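Local structure of Baccell_00875 (Bacteroides cellulosilyticus DSM 14838, 5NO8) at residues K404-T409 with E413-L418; Y451-E456 with Q680-V685; Q460-K463 with D467-F470; D473-L478 with K509-D514. The protein is a polysaccharide lyase that probably cleaves the bond between L-rhamnose and glucuronic acid at the caps of arabinogalactan-protein glycans. All coordinates share one frame; numbering follows the deposited sequence.

Contact 1 of 4, residues K404-T409 with E413-L418; sequences KQYLLT and ELKQSL
Tyr-406 and Leu-414 meet across a helical hairpin. Helix 396-409 ends, the chain turns within a few residues, and helix 412-429 runs back beside it. The axes of 404-409 and 413-418 come within 9.6 Å of each other, with 150° between their directions, so the pair is close to antiparallel.

Apolar packing carries most of the contact. CD1 of Leu-414 is pressed against the backbone of the facing helix, 3.8 Å from Tyr-406 N. The same methyl touches Gln-405 CG and Thr-409 OG1. CB of Leu-414 sits at the edge of the Tyr-406 ring, near its plane, 4.2 Å from Tyr-406 CD1. Deeper in the hairpin, Leu-418 CD1 reaches Tyr-406 CB. Val-346 of helix 338-352 also packs on Leu-414.

The tyrosine ring also rests against the aliphatic part of Lys-415. With Tyr-406 CG anti to the backbone N (chi1 175°), the ring reaches across to the lysine, and Tyr-406 CE1 lies 3.7 Å from Lys-415 CB. The lysine chain is extended beyond CG, which carries its CD to the hydroxyl end of the ring.

Across the contact the polar link is through water. One water joins Tyr-406 OH and Lys-415 NZ and accepts from the ammonium group at 2.7 Å. Within helix 396-409, at its end, Gln-405 O takes two bonds from Thr-409, one from the backbone N and one from the hydroxyl. Thr-409 OG1 reaches Gln-405 O at 2.8 Å, from 43° above the carbonyl plane.

Contact 2 of 4, residues Y451-E456 with Q680-V685; sequences YMWVAE and QDWALV
The indoles of Trp-453 and Trp-682 meet obliquely. CZ2 of Trp-682 lies over one face of Trp-453, 3.5 Å from Trp-453 CG. CH2 of Trp-682 comes equally near, 3.5 Å from Trp-453 CD1. In return, Trp-453 NE1 lies 4.0 Å above the plane of the Trp-682 ring, offset toward its rim. The five-membered ring of Trp-453 and the six-membered ring of Trp-682 have centroids 4.5 Å apart and planes at 44°. In both residues CG is anti to the carbonyl carbon (chi1 -58° in Trp-453, -70° in Trp-682), and each indole reaches into the space between helices; the CA atoms of Trp-453 and Trp-682 are 10.2 Å apart.

The Trp-682 ring has further partners. Its NE1 donates to Glu-394 O, which helps fix the rotation of the indole, and its ring also meets that of Trp-614. A leucine in place of Trp-453 would probably leave the six-membered end of Trp-682 without the Trp-453 ring against it and open a gap between the two helices.

Both tryptophans are buried. Their meeting joins helix 448-465 to helix 682-692, the last of the chain, although 223 residues lie between the two segments. Helix 396-409 packs beside both, with Leu-396 on Trp-453 and Leu-401 on Leu-684.

Contact 3 of 4, residues Q460-K463 with D467-F470; sequences QMYK and DKQF
Residues 460-463, near the end of helix 448-465, and residues 467-470, at the turn into helix 469-485, form the corner of a helical hairpin, with the CA atoms of Tyr-462 and Phe-470 5.4 Å apart. Met-461 covers one face of the Phe-470 ring. Its CB lies 3.6 Å from the ring centroid and only 9° off the normal, a well-centred CH-pi contact. The methionine chain bends at chi2 and chi3, and its CE comes back to the rim of the same ring, 4.1 Å from Phe-470 CZ.

Tyr-462 packs on the turn itself. Its CB meets Phe-470 CB. The ring is set by CG anti to the backbone N (chi1 168°), and the Lys-468 chain lies alongside it in the same direction, with CG nearest Tyr-462 CE1. Asp-467 O lies at the edge of this ring, 3.6 Å from Tyr-462 CD1.

Asp-467 caps the start of helix 469-485. Its OD1 accepts from Gln-469 N at 3.0 Å, from above the carboxylate plane. Phe-470 N bonds to Asp-467 O.

Between the segments the chemistry is mainly apolar. The Asp-467 carboxylate serves the start of helix 469-485, where its negative charge probably suits the helix dipole.

Contact 4 of 4, residues D473-L478 with K509-D514; sequences DGYKTL and KKEYTD
Tyr-475 bridges two helices of the alpha-helical domain, reaching from helix 469-485 to the first turns of helix 509-529. The CA atoms of Tyr-475 and Glu-511 are 7.5 Å apart. Tyr-475 CG lies anti to the backbone N (chi1 167°), which extends the ring across this gap.

The ring is met in two ways. Over one face lies the aliphatic part of Glu-511. Its CB is 3.8 Å from the Tyr-475 centroid and 11° off the normal, a CH-pi contact. CG of Glu-511 follows over the same ring, 3.6 Å from Tyr-475 CE2. The glutamate chain then bends at chi2, and its carboxylate leads away from the tyrosine. Glu-511 O comes near Tyr-475 CE1.

At the hydroxyl end, Asp-514 approaches from the ring edge, near its plane, with its carboxylate turned 67° from the ring. Tyr-475 OH donates a hydrogen bond to Asp-514 OD2. The same oxygen forms a salt bridge with Lys-479, one turn further along helix 469-485, which would probably help to balance its charge. A phenylalanine here keeps a ring beside Glu-511 but has no hydroxyl, and Asp-514 OD2 would probably be left without its tyrosine partner.

Leu-515 of helix 509-529 touches Tyr-475 as well. The bond from Tyr-475 OH to Asp-514 OD2 is modelled at 2.4 Å, shorter than usual, so its exact length is doubtful.

All four contacts lie in the alpha-helical part of the chain, on the same side of its centre. Contacts 2 and 3 share helix 448-465, and contacts 3 and 4 share helix 469-485. Contacts 1 and 2 touch where Lys-404 NZ probably bonds to Val-685 O at 3.1 Å. Lys-404 NZ and Glu-456 OE2 each bond to a glycerol O1, apparently of the same molecule; the glycerol probably comes from the crystallisation liquor, though such molecules often mark pockets. Leu-418 O of contact 1 lies 3.8 Å from Met-461 CE of contact 3. Contact 2 reaches contact 4 through Met-452 CE and Leu-478 CD2, 3.5 Å apart. Contacts 1 and 4 do not touch, with centres about 25 Å apart.

Contact 1 of 4, residues K404-T409 with E413-L418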
loop_
_atom_site.group_PDB
_atom_site.type_symbol
_atom_site.label_atom_id
_atom_site.label_comp_id
_atom_site.label_asym_id
_atom_site.label_seq_id
_atom_site.Cartn_x
_atom_site.Cartn_y
_atom_site.Cartn_z
ATOM N N LYS A 404 7.919 18.702 14.810
ATOM C CA LYS A 404 6.572 18.521 15.316
ATOM C C LYS A 404 6.642 17.983 16.751
ATOM O O LYS A 404 5.903 18.441 17.610
ATOM C CB LYS A 404 5.731 17.620 14.411
ATOM C CG LYS A 404 5.411 18.296 13.094
ATOM C CD LYS A 404 4.406 17.521 12.279
ATOM C CE LYS A 404 4.194 18.195 10.935
ATOM N NZ LYS A 404 3.008 17.622 10.266
ATOM N N GLN A 405 7.554 17.055 16.997
ATOM C CA GLN A 405 7.713 16.495 18.339
ATOM C C GLN A 405 8.275 17.568 19.316
ATOM O O GLN A 405 7.868 17.637 20.473
ATOM C CB GLN A 405 8.608 15.261 18.340
ATOM C CG GLN A 405 8.639 14.517 19.677
ATOM C CD GLN A 405 7.359 13.777 20.063
ATOM O OE1 GLN A 405 6.295 13.918 19.462
ATOM N NE2 GLN A 405 7.463 12.999 21.129
ATOM N N TYR A 406 9.160 18.420 18.841
ATOM C CA TYR A 406 9.602 19.561 19.629
ATOM C C TYR A 406 8.443 20.463 20.015
ATOM O O TYR A 406 8.341 20.914 21.174
ATOM C CB TYR A 406 10.693 20.357 18.885
ATOM C CG TYR A 406 11.020 21.587 19.688
ATOM C CD1 TYR A 406 11.889 21.508 20.768
ATOM C CD2 TYR A 406 10.372 22.782 19.440
ATOM C CE1 TYR A 406 12.138 22.626 21.572
ATOM C CE2 TYR A 406 10.614 23.907 20.224
ATOM C CZ TYR A 406 11.501 23.822 21.283
ATOM O OH TYR A 406 11.735 24.930 22.075
ATOM N N LEU A 407 7.544 20.743 19.084
ATOM C CA LEU A 407 6.436 21.649 19.373
ATOM C C LEU A 407 5.518 21.095 20.476
ATOM O O LEU A 407 4.887 21.876 21.203
ATOM C CB LEU A 407 5.641 21.986 18.111
ATOM C CG LEU A 407 6.410 22.787 17.055
ATOM C CD1 LEU A 407 5.561 22.896 15.796
ATOM C CD2 LEU A 407 6.784 24.156 17.599
ATOM N N LEU A 408 5.475 19.764 20.615
ATOM C CA LEU A 408 4.689 19.107 21.647
ATOM C C LEU A 408 5.409 19.020 22.968
ATOM O O LEU A 408 4.809 19.264 24.024
ATOM C CB LEU A 408 4.289 17.695 21.173
ATOM C CG LEU A 408 3.269 17.703 20.052
ATOM C CD1 LEU A 408 3.197 16.327 19.414
ATOM C CD2 LEU A 408 1.889 18.093 20.575
ATOM N N THR A 409 6.685 18.675 22.916
ATOM C CA THR A 409 7.457 18.291 24.086
ATOM C C THR A 409 8.391 19.356 24.614
ATOM O O THR A 409 8.796 19.276 25.776
ATOM C CB THR A 409 8.329 17.050 23.809
ATOM O OG1 THR A 409 9.347 17.387 22.849
ATOM C CG2 THR A 409 7.483 15.917 23.332
ATOM N N GLU A 413 17.087 19.339 23.594
ATOM C CA GLU A 413 18.012 18.534 22.793
ATOM C C GLU A 413 17.539 18.430 21.349
ATOM O O GLU A 413 18.371 18.405 20.437
ATOM C CB GLU A 413 18.192 17.122 23.359
ATOM C CG GLU A 413 19.190 17.029 24.485
ATOM C CD GLU A 413 18.748 17.782 25.702
ATOM O OE1 GLU A 413 17.663 17.468 26.260
ATOM O OE2 GLU A 413 19.488 18.702 26.095
ATOM N N LEU A 414 16.220 18.329 21.145
ATOM C CA LEU A 414 15.656 18.361 19.798
ATOM C C LEU A 414 15.921 19.699 19.124
ATOM O O LEU A 414 16.282 19.734 17.946
ATOM C CB LEU A 414 14.148 18.095 19.797
ATOM C CG LEU A 414 13.691 16.704 20.251
ATOM C CD1 LEU A 414 12.201 16.526 20.019
ATOM C CD2 LEU A 414 14.486 15.618 19.533
ATOM N N LYS A 415 15.673 20.796 19.843
ATOM C CA LYS A 415 15.907 22.124 19.278
ATOM C C LYS A 415 17.347 22.254 18.813
ATOM O O LYS A 415 17.584 22.728 17.708
ATOM C CB LYS A 415 15.575 23.236 20.275
ATOM C CG LYS A 415 15.791 24.627 19.715
ATOM C CD LYS A 415 14.971 25.652 20.474
ATOM C CE LYS A 415 15.320 27.056 20.008
ATOM N NZ LYS A 415 14.578 28.059 20.815
ATOM N N GLN A 416 18.300 21.826 19.639
ATOM C CA GLN A 416 19.726 21.937 19.287
ATOM C C GLN A 416 20.089 21.058 18.107
ATOM O O GLN A 416 20.831 21.465 17.224
ATOM C CB GLN A 416 20.643 21.639 20.486
ATOM C CG GLN A 416 20.687 22.776 21.505
ATOM C CD GLN A 416 20.809 24.161 20.847
ATOM O OE1 GLN A 416 21.755 24.412 20.088
ATOM N NE2 GLN A 416 19.817 25.037 21.088
ATOM N N SER A 417 19.514 19.865 18.076
ATOM C CA SER A 417 19.698 18.973 16.948
ATOM C C SER A 417 19.151 19.591 15.647
ATOM O O SER A 417 19.809 19.514 14.604
ATOM C CB SER A 417 19.020 17.620 17.255
ATOM O OG SER A 417 18.988 16.778 16.118
ATOM N N LEU A 418 17.954 20.168 15.726
ATOM C CA LEU A 418 17.266 20.762 14.603
ATOM C C LEU A 418 17.968 22.006 14.055
ATOM O O LEU A 418 17.996 22.201 12.835
ATOM C CB LEU A 418 15.838 21.119 14.941
ATOM C CG LEU A 418 14.888 19.915 15.028
ATOM C CD1 LEU A 418 13.644 20.323 15.781
ATOM C CD2 LEU A 418 14.531 19.404 13.622
HETATM O O HOH W 1 12.001 27.290 21.240
#

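Contact 2 of 4, residues Y451-E456 with Q680-V685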
loop_
_atom_site.group_PDB
_atom_site.type_symbol
_atom_site.label_atom_id
_atom_site.label_comp_id
_atom_site.label_asym_id
_atom_site.label_seq_id
_atom_site.Cartn_x
_atom_site.Cartn_y
_atom_site.Cartn_z
ATOM N N TYR A 451 12.203 20.297 -2.994
ATOM C CA TYR A 451 11.992 21.697 -2.591
ATOM C C TYR A 451 10.845 21.868 -1.599
ATOM O O TYR A 451 10.891 22.752 -0.732
ATOM C CB TYR A 451 11.676 22.561 -3.808
ATOM C CG TYR A 451 12.856 22.775 -4.731
ATOM C CD1 TYR A 451 13.338 21.734 -5.529
ATOM C CD2 TYR A 451 13.492 24.026 -4.808
ATOM C CE1 TYR A 451 14.418 21.918 -6.371
ATOM C CE2 TYR A 451 14.574 24.228 -5.659
ATOM C CZ TYR A 451 15.035 23.173 -6.440
ATOM O OH TYR A 451 16.109 23.340 -7.282
ATOM N N MET A 452 9.786 21.076 -1.768
ATOM C CA MET A 452 8.614 21.163 -0.886
ATOM C C MET A 452 8.975 20.785 0.532
ATOM O O MET A 452 8.477 21.383 1.477
ATOM C CB MET A 452 7.499 20.239 -1.348
ATOM C CG MET A 452 6.975 20.505 -2.749
ATOM S SD MET A 452 6.598 22.255 -3.057
ATOM C CE MET A 452 8.144 22.850 -3.716
ATOM N N TRP A 453 9.821 19.773 0.651
ATOM C CA TRP A 453 10.185 19.210 1.954
ATOM C C TRP A 453 11.176 20.119 2.665
ATOM O O TRP A 453 11.064 20.328 3.872
ATOM C CB TRP A 453 10.742 17.805 1.792
ATOM C CG TRP A 453 9.776 16.862 1.119
ATOM C CD1 TRP A 453 8.407 16.841 1.249
ATOM C CD2 TRP A 453 10.111 15.824 0.199
ATOM N NE1 TRP A 453 7.883 15.840 0.478
ATOM C CE2 TRP A 453 8.905 15.201 -0.180
ATOM C CE3 TRP A 453 11.317 15.352 -0.333
ATOM C CZ2 TRP A 453 8.870 14.119 -1.074
ATOM C CZ3 TRP A 453 11.283 14.289 -1.230
ATOM C CH2 TRP A 453 10.061 13.678 -1.582
ATOM N N VAL A 454 12.122 20.687 1.911
ATOM C CA VAL A 454 12.999 21.717 2.458
ATOM C C VAL A 454 12.199 22.925 2.930
ATOM O O VAL A 454 12.451 23.432 4.010
ATOM C CB VAL A 454 14.102 22.139 1.458
ATOM C CG1 VAL A 454 14.814 23.415 1.935
ATOM C CG2 VAL A 454 15.104 21.025 1.322
ATOM N N ALA A 455 11.246 23.394 2.134
ATOM C CA ALA A 455 10.399 24.515 2.520
ATOM C C ALA A 455 9.561 24.224 3.751
ATOM O O ALA A 455 9.427 25.068 4.646
ATOM C CB ALA A 455 9.486 24.900 1.385
ATOM N N GLU A 456 8.988 23.028 3.799
ATOM C CA GLU A 456 8.253 22.610 4.980
ATOM C C GLU A 456 9.159 22.717 6.182
ATOM O O GLU A 456 8.761 23.308 7.172
ATOM C CB GLU A 456 7.728 21.173 4.850
ATOM C CG GLU A 456 7.187 20.596 6.158
ATOM C CD GLU A 456 5.695 20.348 6.223
ATOM O OE1 GLU A 456 5.006 20.237 5.176
ATOM O OE2 GLU A 456 5.195 20.219 7.375
ATOM N N GLN A 680 10.751 6.605 6.040
ATOM C CA GLN A 680 9.453 6.302 6.647
ATOM C C GLN A 680 8.999 7.260 7.734
ATOM O O GLN A 680 7.835 7.207 8.109
ATOM C CB GLN A 680 9.402 4.863 7.224
ATOM C CG GLN A 680 10.240 4.642 8.487
ATOM C CD GLN A 680 11.708 4.918 8.286
ATOM O OE1 GLN A 680 12.376 5.690 9.061
ATOM N NE2 GLN A 680 12.248 4.301 7.266
ATOM N N ASP A 681 9.867 8.138 8.213
ATOM C CA ASP A 681 9.462 9.029 9.309
ATOM C C ASP A 681 8.397 10.034 8.888
ATOM O O ASP A 681 7.669 10.552 9.728
ATOM C CB ASP A 681 10.683 9.643 9.962
ATOM C CG ASP A 681 11.521 8.585 10.639
ATOM O OD1 ASP A 681 10.948 7.795 11.430
ATOM O OD2 ASP A 681 12.724 8.472 10.359
ATOM N N TRP A 682 8.227 10.254 7.577
ATOM C CA TRP A 682 7.027 10.934 7.095
ATOM C C TRP A 682 5.697 10.351 7.601
ATOM O O TRP A 682 4.713 11.066 7.736
ATOM C CB TRP A 682 6.987 10.993 5.543
ATOM C CG TRP A 682 8.004 11.894 4.958
ATOM C CD1 TRP A 682 9.133 11.532 4.310
ATOM C CD2 TRP A 682 7.988 13.329 4.971
ATOM N NE1 TRP A 682 9.833 12.646 3.903
ATOM C CE2 TRP A 682 9.159 13.763 4.311
ATOM C CE3 TRP A 682 7.122 14.281 5.508
ATOM C CZ2 TRP A 682 9.481 15.129 4.161
ATOM C CZ3 TRP A 682 7.445 15.649 5.365
ATOM C CH2 TRP A 682 8.611 16.043 4.668
ATOM N N ALA A 683 5.637 9.042 7.860
ATOM C CA ALA A 683 4.397 8.498 8.389
ATOM C C ALA A 683 4.036 9.147 9.722
ATOM O O ALA A 683 2.861 9.370 9.983
ATOM C CB ALA A 683 4.460 6.985 8.502
ATOM N N LEU A 684 5.031 9.457 10.542
ATOM C CA LEU A 684 4.768 10.100 11.835
ATOM C C LEU A 684 4.515 11.600 11.667
ATOM O O LEU A 684 3.731 12.186 12.397
ATOM C CB LEU A 684 5.890 9.819 12.816
ATOM C CG LEU A 684 6.033 8.363 13.260
ATOM C CD1 LEU A 684 7.209 8.249 14.225
ATOM C CD2 LEU A 684 4.743 7.822 13.855
ATOM N N VAL A 685 5.143 12.210 10.667
ATOM C CA VAL A 685 4.777 13.580 10.298
ATOM C C VAL A 685 3.287 13.686 10.018
ATOM O O VAL A 685 2.605 14.595 10.502
ATOM C CB VAL A 685 5.599 14.079 9.080
ATOM C CG1 VAL A 685 5.074 15.428 8.566
ATOM C CG2 VAL A 685 7.080 14.152 9.400
#

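Contact 3 of 4, residues Q460-K463 with D467-F470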
loop_
_atom_site.group_PDB
_atom_site.type_symbol
_atom_site.label_atom_id
_atom_site.label_comp_id
_atom_site.label_asym_id
_atom_site.label_seq_id
_atom_site.Cartn_x
_atom_site.Cartn_y
_atom_site.Cartn_z
ATOM N N GLN A 460 8.425 25.181 9.442
ATOM C CA GLN A 460 8.316 24.568 10.779
ATOM C C GLN A 460 9.362 25.154 11.742
ATOM O O GLN A 460 9.063 25.393 12.920
ATOM C CB GLN A 460 8.492 23.050 10.689
ATOM C CG GLN A 460 7.437 22.328 9.861
ATOM C CD GLN A 460 6.101 22.190 10.548
ATOM O OE1 GLN A 460 5.868 22.755 11.620
ATOM N NE2 GLN A 460 5.186 21.451 9.906
ATOM N N MET A 461 10.586 25.343 11.252
ATOM C CA MET A 461 11.666 25.955 12.044
ATOM C C MET A 461 11.372 27.391 12.495
ATOM O O MET A 461 11.882 27.812 13.541
ATOM C CB MET A 461 13.007 25.886 11.328
ATOM C CG MET A 461 13.640 24.507 11.243
ATOM S SD MET A 461 14.018 23.784 12.831
ATOM C CE MET A 461 15.362 24.810 13.482
ATOM N N TYR A 462 10.539 28.128 11.764
ATOM C CA TYR A 462 10.027 29.407 12.267
ATOM C C TYR A 462 9.225 29.205 13.542
ATOM O O TYR A 462 9.397 29.945 14.508
ATOM C CB TYR A 462 9.165 30.110 11.219
ATOM C CG TYR A 462 8.361 31.301 11.711
ATOM C CD1 TYR A 462 8.993 32.452 12.217
ATOM C CD2 TYR A 462 6.979 31.295 11.629
ATOM C CE1 TYR A 462 8.246 33.547 12.630
ATOM C CE2 TYR A 462 6.226 32.376 12.043
ATOM C CZ TYR A 462 6.859 33.503 12.535
ATOM O OH TYR A 462 6.053 34.545 12.941
ATOM N N LYS A 463 8.372 28.179 13.550
ATOM C CA LYS A 463 7.558 27.863 14.740
ATOM C C LYS A 463 8.433 27.476 15.935
ATOM O O LYS A 463 8.064 27.754 17.055
ATOM C CB LYS A 463 6.525 26.760 14.438
ATOM C CG LYS A 463 5.557 27.092 13.306
ATOM C CD LYS A 463 4.574 25.960 13.035
ATOM C CE LYS A 463 3.396 25.984 13.985
ATOM N NZ LYS A 463 2.447 24.882 13.692
ATOM N N ASP A 467 12.292 32.895 14.413
ATOM C CA ASP A 467 13.230 33.591 13.535
ATOM C C ASP A 467 12.622 33.767 12.145
ATOM O O ASP A 467 12.496 32.797 11.375
ATOM C CB ASP A 467 14.548 32.829 13.441
ATOM C CG ASP A 467 15.614 33.587 12.651
ATOM O OD1 ASP A 467 15.289 34.580 11.984
ATOM O OD2 ASP A 467 16.780 33.180 12.680
ATOM N N LYS A 468 12.288 35.014 11.810
ATOM C CA LYS A 468 11.619 35.309 10.535
ATOM C C LYS A 468 12.413 34.935 9.282
ATOM O O LYS A 468 11.809 34.746 8.224
ATOM C CB LYS A 468 11.168 36.775 10.460
ATOM C CG LYS A 468 9.993 37.099 11.369
ATOM C CD LYS A 468 9.633 38.578 11.293
ATOM C CE LYS A 468 8.497 38.891 12.239
ATOM N NZ LYS A 468 8.024 40.283 12.058
ATOM N N GLN A 469 13.728 34.793 9.392
ATOM C CA GLN A 469 14.560 34.364 8.265
ATOM C C GLN A 469 14.176 32.964 7.738
ATOM O O GLN A 469 14.279 32.702 6.555
ATOM C CB GLN A 469 16.054 34.395 8.631
ATOM C CG GLN A 469 17.031 34.079 7.493
ATOM C CD GLN A 469 16.957 35.087 6.341
ATOM O OE1 GLN A 469 16.918 36.296 6.570
ATOM N NE2 GLN A 469 16.948 34.586 5.095
ATOM N N PHE A 470 13.730 32.073 8.621
ATOM C CA PHE A 470 13.190 30.780 8.170
ATOM C C PHE A 470 11.983 30.889 7.229
ATOM O O PHE A 470 11.840 30.096 6.299
ATOM C CB PHE A 470 12.836 29.903 9.381
ATOM C CG PHE A 470 14.020 29.309 10.049
ATOM C CD1 PHE A 470 14.806 28.401 9.389
ATOM C CD2 PHE A 470 14.343 29.641 11.360
ATOM C CE1 PHE A 470 15.903 27.833 9.988
ATOM C CE2 PHE A 470 15.446 29.079 11.961
ATOM C CZ PHE A 470 16.230 28.176 11.271
#

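Contact 4 of 4, residues D473-L478 with K509-D514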
loop_
_atom_site.group_PDB
_atom_site.type_symbol
_atom_site.label_atom_id
_atom_site.label_comp_id
_atom_site.label_asym_id
_atom_site.label_seq_id
_atom_site.Cartn_x
_atom_site.Cartn_y
_atom_site.Cartn_z
ATOM N N ASP A 473 13.356 31.964 3.888
ATOM C CA ASP A 473 13.983 30.822 3.230
ATOM C C ASP A 473 12.954 29.817 2.706
ATOM O O ASP A 473 13.124 29.281 1.606
ATOM C CB ASP A 473 14.993 30.123 4.164
ATOM C CG ASP A 473 16.184 31.019 4.523
ATOM O OD1 ASP A 473 16.358 32.082 3.892
ATOM O OD2 ASP A 473 16.935 30.678 5.452
ATOM N N GLY A 474 11.893 29.578 3.475
ATOM C CA GLY A 474 10.788 28.736 3.016
ATOM C C GLY A 474 10.149 29.282 1.741
ATOM O O GLY A 474 10.015 28.576 0.734
ATOM N N TYR A 475 9.779 30.553 1.801
ATOM C CA TYR A 475 9.169 31.264 0.678
ATOM C C TYR A 475 10.053 31.270 -0.580
ATOM O O TYR A 475 9.555 30.985 -1.672
ATOM C CB TYR A 475 8.815 32.690 1.113
ATOM C CG TYR A 475 8.477 33.628 -0.017
ATOM C CD1 TYR A 475 7.224 33.592 -0.619
ATOM C CD2 TYR A 475 9.407 34.577 -0.464
ATOM C CE1 TYR A 475 6.901 34.466 -1.654
ATOM C CE2 TYR A 475 9.095 35.450 -1.500
ATOM C CZ TYR A 475 7.840 35.392 -2.076
ATOM O OH TYR A 475 7.528 36.232 -3.115
ATOM N N LYS A 476 11.345 31.559 -0.409
ATOM C CA LYS A 476 12.329 31.629 -1.515
ATOM C C LYS A 476 12.674 30.261 -2.120
ATOM O O LYS A 476 12.981 30.144 -3.313
ATOM C CB LYS A 476 13.634 32.294 -1.048
ATOM N N THR A 477 12.657 29.233 -1.279
ATOM C CA THR A 477 12.750 27.865 -1.754
ATOM C C THR A 477 11.557 27.532 -2.648
ATOM O O THR A 477 11.729 26.949 -3.726
ATOM C CB THR A 477 12.866 26.882 -0.580
ATOM O OG1 THR A 477 14.039 27.198 0.165
ATOM C CG2 THR A 477 12.943 25.416 -1.077
ATOM N N LEU A 478 10.353 27.890 -2.219
ATOM C CA LEU A 478 9.178 27.643 -3.029
ATOM C C LEU A 478 9.214 28.439 -4.345
ATOM O O LEU A 478 8.797 27.927 -5.391
ATOM C CB LEU A 478 7.894 27.931 -2.264
ATOM C CG LEU A 478 7.559 26.958 -1.122
ATOM C CD1 LEU A 478 6.292 27.424 -0.432
ATOM C CD2 LEU A 478 7.416 25.531 -1.655
ATOM N N LYS A 509 3.413 40.570 4.248
ATOM C CA LYS A 509 2.182 40.758 3.468
ATOM C C LYS A 509 2.369 40.595 1.962
ATOM O O LYS A 509 1.554 39.927 1.333
ATOM C CB LYS A 509 1.559 42.135 3.749
ATOM C CG LYS A 509 0.835 42.239 5.088
ATOM C CD LYS A 509 -0.661 41.954 4.957
ATOM C CE LYS A 509 -1.441 43.164 4.441
ATOM N NZ LYS A 509 -1.674 44.187 5.501
ATOM N N LYS A 510 3.411 41.215 1.400
ATOM C CA LYS A 510 3.693 41.125 -0.045
ATOM C C LYS A 510 4.018 39.689 -0.469
ATOM O O LYS A 510 3.579 39.225 -1.527
ATOM C CB LYS A 510 4.850 42.036 -0.452
ATOM N N GLU A 511 4.787 38.999 0.371
ATOM C CA GLU A 511 5.196 37.619 0.089
ATOM C C GLU A 511 4.007 36.670 0.230
ATOM O O GLU A 511 3.879 35.737 -0.566
ATOM C CB GLU A 511 6.357 37.172 0.968
ATOM C CG GLU A 511 7.669 37.899 0.699
ATOM C CD GLU A 511 7.803 39.217 1.447
ATOM O OE1 GLU A 511 6.808 39.735 2.022
ATOM O OE2 GLU A 511 8.925 39.736 1.445
ATOM N N TYR A 512 3.149 36.917 1.217
ATOM C CA TYR A 512 1.905 36.155 1.402
ATOM C C TYR A 512 1.049 36.151 0.138
ATOM O O TYR A 512 0.709 35.085 -0.397
ATOM C CB TYR A 512 1.085 36.708 2.579
ATOM C CG TYR A 512 -0.243 36.025 2.807
ATOM C CD1 TYR A 512 -1.388 36.446 2.143
ATOM C CD2 TYR A 512 -0.360 34.955 3.691
ATOM C CE1 TYR A 512 -2.599 35.816 2.338
ATOM C CE2 TYR A 512 -1.568 34.328 3.902
ATOM C CZ TYR A 512 -2.679 34.758 3.220
ATOM O OH TYR A 512 -3.882 34.148 3.414
ATOM N N THR A 513 0.680 37.339 -0.336
ATOM C CA THR A 513 -0.178 37.451 -1.518
ATOM C C THR A 513 0.490 36.879 -2.771
ATOM O O THR A 513 -0.190 36.270 -3.596
ATOM C CB THR A 513 -0.603 38.908 -1.790
ATOM O OG1 THR A 513 0.547 39.754 -1.715
ATOM C CG2 THR A 513 -1.652 39.367 -0.778
ATOM N N ASP A 514 1.805 37.055 -2.903
ATOM C CA ASP A 514 2.557 36.477 -4.026
ATOM C C ASP A 514 2.558 34.937 -4.042
ATOM O O ASP A 514 2.340 34.302 -5.087
ATOM C CB ASP A 514 4.005 36.956 -3.985
ATOM C CG ASP A 514 4.814 36.456 -5.154
ATOM O OD1 ASP A 514 4.313 36.510 -6.292
ATOM O OD2 ASP A 514 5.961 36.022 -4.948
#